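Local coordinates for protein putative metalloprotease II (Bacteroides fragilis, PDB 4ON1) that probably cleaves proteins as a zinc-dependent metalloendopeptidase, with a fragilysin-type N-terminal domain ahead of the catalytic part of the chain, at residues E68-F76 against N85-A93; L207-S215 against K247-A255. One frame throughout, in Å; residues are numbered along the deposited sequence.

Contact 1. Residues E68-F76 against N85-A93; sequences ESNRPVYLF and NAILSQSYA
Glu-68 and Tyr-92 approach from opposite directions, and Glu-68 OE1 meets the phenol at the ring edge, the carboxylate and ring planes 37° apart. Tyr-92 OH donates to the syn lone pair of Glu-68 OE1 at 2.5 Å. The other oxygen, Glu-68 OE2, receives Ser-89 OG at 2.8 Å, also on its syn side, and a water as well. An extended chain, with CG anti to the backbone N (chi1 174°), lets Glu-68 reach both hydroxyls. Ser-89 OG in turn accepts from the N of Ser-91, an ST turn, so the loop between strands 84-88 and 92-99 is tied to the carboxylate. Tyr-92 OH is gripped a second time by Thr-221 of helix 217-230. These bonds flank an antiparallel beta hairpin, strands 71-78 and 84-88, in the N-terminal fragilysin domain. Tyr-74 with Leu-88 and Phe-76 with Ala-86 are its hydrogen-bonded pairs; Leu-75 with Ile-87 is the non-hydrogen-bonded pair between them. On the face of that middle pair, Leu-75 CD2 lies alongside Ile-87 CG1 at 3.8 Å, the two side chains pointing the same way, whereas Val-73 CG1 comes across to Ile-87 CG2 at 3.6 Å. Gln-225 of helix 217-230 touches both Leu-75 and Ile-87. The opposite face carries Phe-76, whose ring turns an edge, at CE2, to Leu-88 CB 3.6 Å away; helix 28-35 packs on Leu-88 and Ala-86. Toward the open end of the hairpin the strands separate and water takes over: one molecule bridges the carbonyl oxygens of Pro-72 and Leu-88, and another links Pro-72 O to Gln-90 N. At the exposed margin Gln-90 OE1 lies at the edge of the Arg-71 guanidinium, and a water accepts from Arg-71 NE while donating to that same oxygen.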
# COMPACT_ATOMS: atom_id res chain seq x y z
N GLU A 68 3.53 4.35 12.39
CA GLU A 68 4.74 3.65 11.98
C GLU A 68 5.85 3.97 12.98
O GLU A 68 6.21 5.14 13.16
CB GLU A 68 5.13 4.07 10.56
CG GLU A 68 6.45 3.55 10.03
CD GLU A 68 6.88 4.29 8.78
OE1 GLU A 68 6.39 3.95 7.67
OE2 GLU A 68 7.69 5.25 8.90
N SER A 69 6.36 2.95 13.66
CA SER A 69 7.33 3.16 14.74
C SER A 69 6.84 4.18 15.75
O SER A 69 7.59 5.08 16.15
CB SER A 69 8.68 3.61 14.18
OG SER A 69 9.21 2.64 13.29
N ASN A 70 5.57 4.05 16.13
CA ASN A 70 4.90 4.99 17.03
C ASN A 70 4.96 6.44 16.55
O ASN A 70 4.97 7.36 17.37
CB ASN A 70 5.49 4.90 18.43
CG ASN A 70 5.49 3.49 18.97
OD1 ASN A 70 4.43 2.93 19.26
ND2 ASN A 70 6.67 2.91 19.11
N ARG A 71 5.00 6.64 15.24
CA ARG A 71 5.00 7.99 14.68
C ARG A 71 3.99 8.08 13.54
O ARG A 71 3.78 7.10 12.83
CB ARG A 71 6.38 8.38 14.16
CG ARG A 71 7.49 8.46 15.21
CD ARG A 71 7.30 9.61 16.17
NE ARG A 71 8.43 9.70 17.10
CZ ARG A 71 8.45 9.16 18.32
NH1 ARG A 71 7.41 8.46 18.75
NH2 ARG A 71 9.52 9.31 19.09
N PRO A 72 3.36 9.25 13.37
CA PRO A 72 2.38 9.40 12.29
C PRO A 72 3.03 9.42 10.91
O PRO A 72 4.16 9.92 10.75
CB PRO A 72 1.71 10.75 12.61
CG PRO A 72 2.74 11.51 13.40
CD PRO A 72 3.55 10.49 14.16
N VAL A 73 2.33 8.86 9.93
CA VAL A 73 2.71 8.97 8.53
C VAL A 73 1.55 9.61 7.78
O VAL A 73 0.39 9.31 8.06
CB VAL A 73 3.05 7.60 7.90
CG1 VAL A 73 3.36 7.76 6.41
CG2 VAL A 73 4.22 6.94 8.62
N TYR A 74 1.84 10.53 6.87
CA TYR A 74 0.79 11.29 6.21
C TYR A 74 0.69 10.95 4.72
O TYR A 74 1.69 10.68 4.06
CB TYR A 74 1.02 12.79 6.42
CG TYR A 74 1.07 13.20 7.88
CD1 TYR A 74 -0.09 13.24 8.66
CD2 TYR A 74 2.28 13.52 8.50
CE1 TYR A 74 -0.05 13.61 9.99
CE2 TYR A 74 2.33 13.88 9.84
CZ TYR A 74 1.17 13.92 10.58
OH TYR A 74 1.22 14.29 11.90
N LEU A 75 -0.54 10.93 4.22
CA LEU A 75 -0.79 10.65 2.81
C LEU A 75 -1.26 11.92 2.11
O LEU A 75 -1.89 12.77 2.73
CB LEU A 75 -1.83 9.54 2.66
CG LEU A 75 -1.52 8.18 3.28
CD1 LEU A 75 -2.61 7.16 2.95
CD2 LEU A 75 -0.17 7.67 2.78
N PHE A 76 -0.94 12.03 0.83
CA PHE A 76 -1.33 13.18 0.03
C PHE A 76 -1.80 12.69 -1.32
O PHE A 76 -1.36 11.63 -1.76
CB PHE A 76 -0.17 14.16 -0.14
CG PHE A 76 0.48 14.57 1.15
CD1 PHE A 76 0.15 15.78 1.76
CD2 PHE A 76 1.45 13.76 1.74
CE1 PHE A 76 0.76 16.17 2.94
CE2 PHE A 76 2.06 14.14 2.93
CZ PHE A 76 1.71 15.35 3.53
N ASN A 85 0.18 10.88 -5.99
CA ASN A 85 0.12 10.57 -4.57
C ASN A 85 1.47 10.85 -3.95
O ASN A 85 2.49 10.80 -4.63
CB ASN A 85 -0.26 9.11 -4.32
CG ASN A 85 -1.71 8.81 -4.63
OD1 ASN A 85 -2.02 8.08 -5.58
ND2 ASN A 85 -2.62 9.38 -3.84
N ALA A 86 1.48 11.12 -2.64
CA ALA A 86 2.73 11.30 -1.91
C ALA A 86 2.58 10.77 -0.50
O ALA A 86 1.46 10.65 0.00
CB ALA A 86 3.17 12.77 -1.90
N ILE A 87 3.71 10.45 0.10
CA ILE A 87 3.76 9.95 1.47
C ILE A 87 4.82 10.71 2.25
O ILE A 87 5.93 10.88 1.76
CB ILE A 87 4.08 8.45 1.49
CG1 ILE A 87 3.03 7.69 0.66
CG2 ILE A 87 4.12 7.92 2.91
CD1 ILE A 87 3.35 6.22 0.45
N LEU A 88 4.49 11.17 3.46
CA LEU A 88 5.49 11.79 4.32
C LEU A 88 5.65 11.02 5.62
O LEU A 88 4.73 10.97 6.43
CB LEU A 88 5.15 13.25 4.64
CG LEU A 88 6.12 13.87 5.66
CD1 LEU A 88 7.57 13.84 5.16
CD2 LEU A 88 5.72 15.29 6.00
N SER A 89 6.82 10.42 5.79
CA SER A 89 7.18 9.80 7.05
C SER A 89 8.34 10.57 7.64
O SER A 89 8.99 11.34 6.93
CB SER A 89 7.57 8.33 6.84
OG SER A 89 8.33 7.84 7.92
N GLN A 90 8.62 10.38 8.92
CA GLN A 90 9.77 11.03 9.52
C GLN A 90 11.09 10.44 9.01
O GLN A 90 12.14 11.06 9.14
CB GLN A 90 9.70 10.95 11.05
CG GLN A 90 8.58 11.82 11.61
CD GLN A 90 8.48 11.75 13.12
OE1 GLN A 90 9.38 11.26 13.80
NE2 GLN A 90 7.38 12.27 13.66
N SER A 91 11.02 9.25 8.40
CA SER A 91 12.21 8.53 7.94
C SER A 91 12.37 8.51 6.42
O SER A 91 13.44 8.17 5.90
CB SER A 91 12.17 7.09 8.44
OG SER A 91 12.06 7.06 9.85
N TYR A 92 11.30 8.81 5.70
CA TYR A 92 11.34 8.75 4.25
C TYR A 92 10.17 9.53 3.68
O TYR A 92 9.23 9.86 4.40
CB TYR A 92 11.31 7.29 3.77
CG TYR A 92 10.02 6.61 4.17
CD1 TYR A 92 8.88 6.71 3.37
CD2 TYR A 92 9.93 5.90 5.36
CE1 TYR A 92 7.71 6.11 3.74
CE2 TYR A 92 8.75 5.30 5.74
CZ TYR A 92 7.64 5.41 4.92
OH TYR A 92 6.46 4.83 5.28
N ALA A 93 10.20 9.78 2.38
CA ALA A 93 9.06 10.37 1.70
C ALA A 93 9.02 9.84 0.29
O ALA A 93 10.04 9.40 -0.24
CB ALA A 93 9.15 11.90 1.70
O HOH W 1 10.11 4.32 9.23
O HOH W 2 9.97 11.90 16.46
O HOH W 3 6.86 9.08 10.76
O HOH W 4 5.36 12.00 9.03

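Contact 2. Residues L207-S215 against K247-A255; sequences LIKEKDGGS and KDSSHKGGA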
# COMPACT_ATOMS: atom_id res chain seq x y z
N LEU A 207 -1.05 -4.12 10.73
CA LEU A 207 -0.14 -4.57 9.70
C LEU A 207 1.13 -5.09 10.35
O LEU A 207 1.91 -4.33 10.92
CB LEU A 207 0.15 -3.45 8.71
CG LEU A 207 -1.11 -2.79 8.12
CD1 LEU A 207 -0.74 -1.68 7.17
CD2 LEU A 207 -1.95 -3.81 7.40
N ILE A 208 1.33 -6.40 10.28
CA ILE A 208 2.38 -7.04 11.04
C ILE A 208 3.54 -7.41 10.13
O ILE A 208 3.38 -8.22 9.22
CB ILE A 208 1.87 -8.30 11.77
CG1 ILE A 208 0.60 -7.98 12.57
CG2 ILE A 208 2.96 -8.86 12.67
CD1 ILE A 208 0.78 -6.86 13.62
N LYS A 209 4.71 -6.82 10.37
CA LYS A 209 5.88 -7.13 9.55
C LYS A 209 6.48 -8.46 9.94
O LYS A 209 6.86 -8.66 11.09
CB LYS A 209 6.95 -6.03 9.67
CG LYS A 209 6.46 -4.67 9.17
CD LYS A 209 7.40 -3.54 9.56
CE LYS A 209 8.72 -3.64 8.82
NZ LYS A 209 9.59 -2.47 9.13
N GLU A 210 6.55 -9.38 8.98
CA GLU A 210 7.19 -10.68 9.19
C GLU A 210 8.65 -10.46 9.55
O GLU A 210 9.34 -9.64 8.93
CB GLU A 210 7.05 -11.56 7.94
CG GLU A 210 7.76 -12.91 8.03
CD GLU A 210 7.63 -13.73 6.74
OE1 GLU A 210 6.50 -13.83 6.20
OE2 GLU A 210 8.65 -14.25 6.26
N LYS A 211 9.12 -11.12 10.60
CA LYS A 211 10.52 -11.01 10.97
C LYS A 211 11.43 -11.58 9.89
O LYS A 211 11.22 -12.70 9.42
CB LYS A 211 10.80 -11.69 12.31
CG LYS A 211 12.23 -11.45 12.80
CD LYS A 211 12.48 -12.11 14.14
CE LYS A 211 13.88 -11.81 14.65
NZ LYS A 211 14.15 -12.48 15.96
N ASP A 212 12.43 -10.79 9.49
CA ASP A 212 13.31 -11.10 8.38
C ASP A 212 12.54 -11.25 7.07
O ASP A 212 13.05 -11.83 6.11
CB ASP A 212 14.13 -12.37 8.64
CG ASP A 212 14.93 -12.30 9.94
OD1 ASP A 212 15.40 -11.19 10.28
OD2 ASP A 212 15.08 -13.34 10.61
N GLY A 213 11.33 -10.70 7.03
CA GLY A 213 10.51 -10.78 5.83
C GLY A 213 10.92 -9.80 4.75
O GLY A 213 10.54 -9.96 3.59
N GLY A 214 11.68 -8.77 5.13
CA GLY A 214 12.23 -7.83 4.16
C GLY A 214 11.31 -6.74 3.63
O GLY A 214 11.70 -6.00 2.72
N SER A 215 10.09 -6.62 4.16
CA SER A 215 9.18 -5.55 3.74
C SER A 215 9.84 -4.19 3.96
O SER A 215 10.28 -3.89 5.07
CB SER A 215 7.86 -5.62 4.51
OG SER A 215 7.03 -6.63 3.99
N LYS A 247 3.33 -2.77 12.87
CA LYS A 247 4.13 -3.30 13.98
C LYS A 247 5.15 -4.32 13.53
O LYS A 247 4.89 -5.10 12.61
CB LYS A 247 3.23 -3.95 15.04
CG LYS A 247 2.13 -3.06 15.58
CD LYS A 247 1.27 -3.83 16.59
CE LYS A 247 2.06 -4.18 17.84
NZ LYS A 247 2.62 -2.97 18.51
N ASP A 248 6.31 -4.32 14.17
CA ASP A 248 7.25 -5.43 14.00
C ASP A 248 6.80 -6.63 14.82
O ASP A 248 6.07 -6.50 15.79
CB ASP A 248 8.67 -5.02 14.41
CG ASP A 248 9.30 -4.05 13.42
OD1 ASP A 248 9.59 -4.47 12.28
OD2 ASP A 248 9.51 -2.87 13.79
N SER A 249 7.25 -7.81 14.40
CA SER A 249 6.93 -9.05 15.09
C SER A 249 8.19 -9.89 15.21
O SER A 249 9.24 -9.54 14.68
CB SER A 249 5.86 -9.85 14.35
OG SER A 249 6.47 -10.55 13.28
N SER A 250 8.07 -11.02 15.91
CA SER A 250 9.16 -11.99 15.92
C SER A 250 8.69 -13.25 15.18
O SER A 250 9.21 -14.34 15.39
CB SER A 250 9.59 -12.31 17.35
OG SER A 250 8.61 -13.08 18.02
N HIS A 251 7.69 -13.08 14.31
CA HIS A 251 7.15 -14.21 13.56
C HIS A 251 7.84 -14.34 12.21
O HIS A 251 7.77 -13.43 11.38
CB HIS A 251 5.65 -14.07 13.37
CG HIS A 251 5.05 -15.13 12.50
ND1 HIS A 251 4.94 -16.44 12.89
CD2 HIS A 251 4.51 -15.06 11.26
CE1 HIS A 251 4.37 -17.15 11.93
NE2 HIS A 251 4.09 -16.33 10.93
N LYS A 252 8.51 -15.47 12.01
CA LYS A 252 9.20 -15.77 10.74
C LYS A 252 8.42 -16.77 9.90
O LYS A 252 7.55 -17.48 10.41
CB LYS A 252 10.59 -16.33 11.03
CG LYS A 252 11.45 -15.45 11.91
CD LYS A 252 12.76 -16.15 12.25
CE LYS A 252 13.57 -15.38 13.28
NZ LYS A 252 14.81 -16.11 13.68
N GLY A 253 8.75 -16.85 8.61
CA GLY A 253 8.17 -17.83 7.71
C GLY A 253 9.18 -18.29 6.67
O GLY A 253 10.20 -17.62 6.47
N GLY A 254 8.96 -19.45 6.04
CA GLY A 254 9.86 -19.89 4.99
C GLY A 254 9.49 -19.22 3.68
O GLY A 254 8.34 -18.80 3.48
N ALA A 255 10.44 -19.16 2.76
CA ALA A 255 10.23 -18.43 1.51
C ALA A 255 9.22 -19.04 0.54
O ALA A 255 8.47 -18.32 -0.12
CB ALA A 255 11.57 -18.26 0.79
O HOH W 5 9.29 -7.58 12.19
O HOH W 6 10.03 -1.18 11.52
O HOH W 7 10.75 -14.57 7.43
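Leu-207 and Lys-247 begin a run of backbone hydrogen bonds between two parallel strand ends, a pairing consistent with the sheet of a zinc metallopeptidase domain. Lys-247 N donates to Leu-207 O at 2.9 Å and Lys-209 N to Lys-247 O at 2.8 Å. Farther on, as the chains leave the sheet, the side chain of Ser-249 takes part: its OG donates to Lys-209 O (2.9 Å) and accepts from His-251 N, an ST turn. Lys-211 N donates to His-251 O, within a type II beta turn from Glu-210 to Gly-213 that Gly-213 N closes on Glu-210 O. Apolar contact is slight but tight, with Ile-208 CG2 pressed to 3.5 Å from Ser-249 CB. Among the charged groups, Lys-209 and Asp-248 run side by side; the salt bridge from Lys-209 NZ to Asp-248 OD1 is long at 3.7 Å, and a water joins NZ to the second oxygen, OD2. Lys-211, fully extended, lies beside Lys-252, Lys-211 CD 3.6 Å from Lys-252 CE; Asp-212 OD2 stands 4.1 Å from Lys-252 NZ and may ease the repulsion between the two amines. The buried Glu-210 is held by a salt bridge to Arg-288. Helix 259-271 covers Ile-208, Ser-249 and His-251, helix 217-230 meets Leu-207 and Lys-209, and strand 284-288 pairs with strand 201-209 along its other edge.

Overall arrangement
Both contacts show strand pairing giving way to side-chain bonds where the strands end, though the settings differ. Contact 1 is an antiparallel hairpin of neighbours in sequence, in the N-terminal domain, with much of its apolar surface buried; contact 2 joins parallel strands separated by about thirty residues, mostly helical, and is more exposed, with charged groups and solvent in place of an apolar core. The centres of contact 1 and contact 2 lie about 20 Å apart, and the two do not touch. They are nonetheless connected: strand 52-68 pairs with strand 71-78 and with strand 240-248, while helix 217-230 packs on residues of both contacts. Each lies away from the zinc site.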